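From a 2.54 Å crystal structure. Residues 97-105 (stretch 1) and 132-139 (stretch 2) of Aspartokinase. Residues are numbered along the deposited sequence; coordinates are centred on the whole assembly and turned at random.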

ATOM      1  N   GLY A  97       3.557   7.342  -8.151  1.00 61.83           N
ATOM      2  CA  GLY A  97       3.351   8.695  -7.656  1.00 42.72           C
ATOM      3  C   GLY A  97       3.998   9.802  -8.467  1.00 56.25           C
ATOM      4  O   GLY A  97       3.828   9.873  -9.679  1.00 54.33           O
ATOM      5  N   ALA A  98       4.752  10.666  -7.796  1.00 63.22           N
ATOM      6  CA  ALA A  98       5.289  11.879  -8.422  1.00 64.57           C
ATOM      7  C   ALA A  98       6.219  11.634  -9.613  1.00 67.09           C
ATOM      8  O   ALA A  98       6.580  12.571 -10.328  1.00 78.04           O
ATOM      9  CB  ALA A  98       5.979  12.753  -7.382  1.00 67.85           C
ATOM     10  N   GLN A  99       6.607  10.383  -9.825  1.00 58.69           N
ATOM     11  CA  GLN A  99       7.455  10.042 -10.957  1.00 72.24           C
ATOM     12  C   GLN A  99       6.646   9.977 -12.246  1.00 72.45           C
ATOM     13  O   GLN A  99       7.198  10.073 -13.345  1.00 67.65           O
ATOM     14  CB  GLN A  99       8.161   8.709 -10.708  1.00 79.94           C
ATOM     15  CG  GLN A  99       9.123   8.726  -9.526  1.00 67.29           C
ATOM     16  CD  GLN A  99       9.632   7.337  -9.161  1.00 88.01           C
ATOM     17  OE1 GLN A  99       8.854   6.384  -9.034  1.00 62.54           O
ATOM     18  NE2 GLN A  99      10.947   7.222  -8.973  1.00105.08           N
ATOM     19  N   VAL A 100       5.331   9.821 -12.099  1.00 72.02           N
ATOM     20  CA  VAL A 100       4.425   9.706 -13.242  1.00 67.67           C
ATOM     21  C   VAL A 100       3.592  10.966 -13.443  1.00 67.35           C
ATOM     22  O   VAL A 100       3.395  11.408 -14.567  1.00 65.93           O
ATOM     23  CB  VAL A 100       3.477   8.503 -13.097  1.00 55.13           C
ATOM     24  CG1 VAL A 100       2.714   8.289 -14.379  1.00 43.96           C
ATOM     25  CG2 VAL A 100       4.254   7.243 -12.738  1.00 59.55           C
ATOM     26  N   GLY A 101       3.103  11.545 -12.353  1.00 63.69           N
ATOM     27  CA  GLY A 101       2.275  12.728 -12.459  1.00 54.45           C
ATOM     28  C   GLY A 101       1.660  13.220 -11.165  1.00 60.58           C
ATOM     29  O   GLY A 101       1.920  12.694 -10.092  1.00 69.43           O
ATOM     30  N   ILE A 102       0.826  14.242 -11.283  1.00 72.27           N
ATOM     31  CA  ILE A 102       0.269  14.918 -10.125  1.00 69.31           C
ATOM     32  C   ILE A 102      -1.220  15.214 -10.293  1.00 65.53           C
ATOM     33  O   ILE A 102      -1.642  15.788 -11.299  1.00 64.86           O
ATOM     34  CB  ILE A 102       1.006  16.244  -9.870  1.00 74.59           C
ATOM     35  CG1 ILE A 102       2.493  15.990  -9.633  1.00 73.71           C
ATOM     36  CG2 ILE A 102       0.399  16.975  -8.691  1.00 78.54           C
ATOM     37  CD1 ILE A 102       3.269  17.236  -9.312  1.00 78.58           C
ATOM     38  N   VAL A 103      -2.006  14.807  -9.300  1.00 64.81           N
ATOM     39  CA  VAL A 103      -3.414  15.159  -9.224  1.00 58.40           C
ATOM     40  C   VAL A 103      -3.592  16.261  -8.193  1.00 62.78           C
ATOM     41  O   VAL A 103      -3.056  16.180  -7.099  1.00 55.71           O
ATOM     42  CB  VAL A 103      -4.277  13.967  -8.808  1.00 45.80           C
ATOM     43  CG1 VAL A 103      -5.748  14.320  -8.974  1.00 59.00           C
ATOM     44  CG2 VAL A 103      -3.935  12.759  -9.640  1.00 54.41           C
ATOM     45  N   THR A 104      -4.348  17.292  -8.544  1.00 59.31           N
ATOM     46  CA  THR A 104      -4.596  18.395  -7.620  1.00 77.82           C
ATOM     47  C   THR A 104      -6.092  18.587  -7.363  1.00 95.53           C
ATOM     48  O   THR A 104      -6.891  18.556  -8.296  1.00111.80           O
ATOM     49  CB  THR A 104      -4.025  19.704  -8.172  1.00 74.35           C
ATOM     50  OG1 THR A 104      -2.720  19.470  -8.720  1.00 67.53           O
ATOM     51  CG2 THR A 104      -3.936  20.746  -7.078  1.00 66.41           C
ATOM     52  N   GLU A 105      -6.472  18.784  -6.103  1.00102.98           N
ATOM     53  CA  GLU A 105      -7.875  19.033  -5.774  1.00 96.06           C
ATOM     54  C   GLU A 105      -8.027  20.057  -4.656  1.00100.51           C
ATOM     55  O   GLU A 105      -8.877  20.947  -4.731  1.00114.28           O
ATOM     56  CB  GLU A 105      -8.595  17.728  -5.418  1.00 76.44           C
ATOM     57  N   VAL A 132       6.193   0.410 -16.399  1.00 64.17           N
ATOM     58  CA  VAL A 132       4.953  -0.055 -15.833  1.00 56.75           C
ATOM     59  C   VAL A 132       4.625   0.901 -14.712  1.00 70.70           C
ATOM     60  O   VAL A 132       5.438   1.095 -13.805  1.00 54.28           O
ATOM     61  CB  VAL A 132       5.134  -1.452 -15.277  1.00 52.85           C
ATOM     62  CG1 VAL A 132       3.873  -1.920 -14.566  1.00 44.69           C
ATOM     63  CG2 VAL A 132       5.549  -2.402 -16.399  1.00 47.66           C
ATOM     64  N   VAL A 133       3.447   1.522 -14.781  1.00 66.50           N
ATOM     65  CA  VAL A 133       3.153   2.607 -13.854  1.00 59.60           C
ATOM     66  C   VAL A 133       1.936   2.400 -12.990  1.00 69.49           C
ATOM     67  O   VAL A 133       1.028   1.642 -13.322  1.00 78.51           O
ATOM     68  CB  VAL A 133       3.081   4.047 -14.496  1.00 65.72           C
ATOM     69  CG1 VAL A 133       4.018   4.264 -15.669  1.00 61.34           C
ATOM     70  CG2 VAL A 133       1.673   4.561 -14.673  1.00 48.30           C
ATOM     71  N   ALA A 134       1.945   3.097 -11.863  1.00 88.79           N
ATOM     72  CA  ALA A 134       0.847   3.066 -10.917  1.00104.56           C
ATOM     73  C   ALA A 134       0.975   4.222  -9.933  1.00101.64           C
ATOM     74  O   ALA A 134       2.020   4.417  -9.296  1.00 77.03           O
ATOM     75  CB  ALA A 134       0.815   1.741 -10.184  1.00118.24           C
ATOM     76  N   GLY A 135      -0.094   5.000  -9.828  1.00 94.01           N
ATOM     77  CA  GLY A 135      -0.151   6.083  -8.872  1.00 78.65           C
ATOM     78  C   GLY A 135       0.276   7.439  -9.403  1.00 83.09           C
ATOM     79  O   GLY A 135       1.068   7.559 -10.342  1.00 73.57           O
ATOM     80  N   PHE A 136      -0.280   8.475  -8.790  1.00 86.14           N
ATOM     81  CA  PHE A 136       0.172   9.834  -9.005  1.00 85.17           C
ATOM     82  C   PHE A 136       0.310  10.435  -7.630  1.00 80.07           C
ATOM     83  O   PHE A 136      -0.213   9.893  -6.657  1.00 65.13           O
ATOM     84  CB  PHE A 136      -0.857  10.644  -9.799  1.00 82.92           C
ATOM     85  CG  PHE A 136      -1.241  10.021 -11.108  1.00 78.31           C
ATOM     86  CD1 PHE A 136      -0.468  10.222 -12.240  1.00 64.70           C
ATOM     87  CD2 PHE A 136      -2.378   9.236 -11.206  1.00 52.21           C
ATOM     88  CE1 PHE A 136      -0.817   9.646 -13.443  1.00 54.10           C
ATOM     89  CE2 PHE A 136      -2.729   8.662 -12.401  1.00 62.51           C
ATOM     90  CZ  PHE A 136      -1.948   8.867 -13.522  1.00 56.09           C
ATOM     91  N   GLN A 137       1.005  11.559  -7.547  1.00 83.04           N
ATOM     92  CA  GLN A 137       1.073  12.310  -6.307  1.00 78.30           C
ATOM     93  C   GLN A 137      -0.150  13.217  -6.207  1.00 70.06           C
ATOM     94  O   GLN A 137      -0.526  13.856  -7.180  1.00 70.36           O
ATOM     95  CB  GLN A 137       2.360  13.134  -6.249  1.00 63.03           C
ATOM     96  CG  GLN A 137       2.530  13.935  -4.976  1.00 75.60           C
ATOM     97  CD  GLN A 137       3.794  14.760  -4.983  1.00 83.18           C
ATOM     98  OE1 GLN A 137       4.021  15.561  -5.892  1.00 72.48           O
ATOM     99  NE2 GLN A 137       4.632  14.570  -3.965  1.00 91.39           N
ATOM    100  N   GLY A 138      -0.773  13.251  -5.033  1.00 52.21           N
ATOM    101  CA  GLY A 138      -1.927  14.091  -4.792  1.00 61.70           C
ATOM    102  C   GLY A 138      -1.581  15.322  -3.981  1.00 77.47           C
ATOM    103  O   GLY A 138      -0.887  15.228  -2.965  1.00 88.65           O
ATOM    104  N   ILE A 139      -2.038  16.478  -4.473  1.00 79.00           N
ATOM    105  CA  ILE A 139      -1.872  17.773  -3.814  1.00 80.11           C
ATOM    106  C   ILE A 139      -3.230  18.391  -3.475  1.00 87.18           C
ATOM    107  O   ILE A 139      -3.434  18.912  -2.375  1.00 91.18           O
ATOM    108  CB  ILE A 139      -1.067  18.722  -4.692  1.00 54.91           C
TER

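Two segments of one chain join here as parallel strands, 101-104 beside 136-138, with N-to-C directions 33° apart and axes approaching to 4.4 Å. The register follows from the bridges: Ile 102 pairs with Gln 137 (CA to CA 4.7 Å) and Val 103 with Gly 138 (CA to CA 4.8 Å).

Three backbone hydrogen bonds carry the pairing, alternating in direction as parallel strands require. Gln 137 N donates to Gly 101 O (2.9 Å, 163° at the hydrogen), Val 103 N donates to Gln 137 O (2.8 Å, 156°), and Ile 139 N donates to Val 103 O (2.8 Å, 166°). Val 103 and Gln 137 thus each have both amide and carbonyl satisfied across the interface. The two carbonyls also receive CA-H...O contacts, Ile 102 CA to Gln 137 O at 3.2 Å and Gly 138 CA to Val 103 O at 3.3 Å. Val 103 O and Gln 137 O lie 3.4 Å apart, but both are acceptors and cannot bond to each other.

Before the strand, Gly 97 O accepts from Val 100 N (2.8 Å) and Gly 101 N (3.2 Å), closing a local turn. Gly 97 N makes a weak hydrogen bond to Ala 134 O (3.5 Å, 140°). Its CA lies 3.5 Å from Phe 136 C, and its positive phi of 42° by itself favours glycine.

Apolar contacts fill in around this framework. Val 100 points toward the second stretch, with CG2 3.8 Å from Val 133 CB and CG1 3.9 Å from Phe 136 CE1. Val 103 CG2 reaches Phe 136 CB at 3.7 Å. Gly 101 CA sits at the Phe 136 ring edge, 3.7 Å from Phe 136 CD1; a CB modelled on Gly 101 with ideal geometry would lie only 3.0 Å from that same CD1, a tight fit. Ile 102 and Gln 137 share a sheet face, their side chains meeting at CD1 and OE1, respectively, 3.9 Å apart.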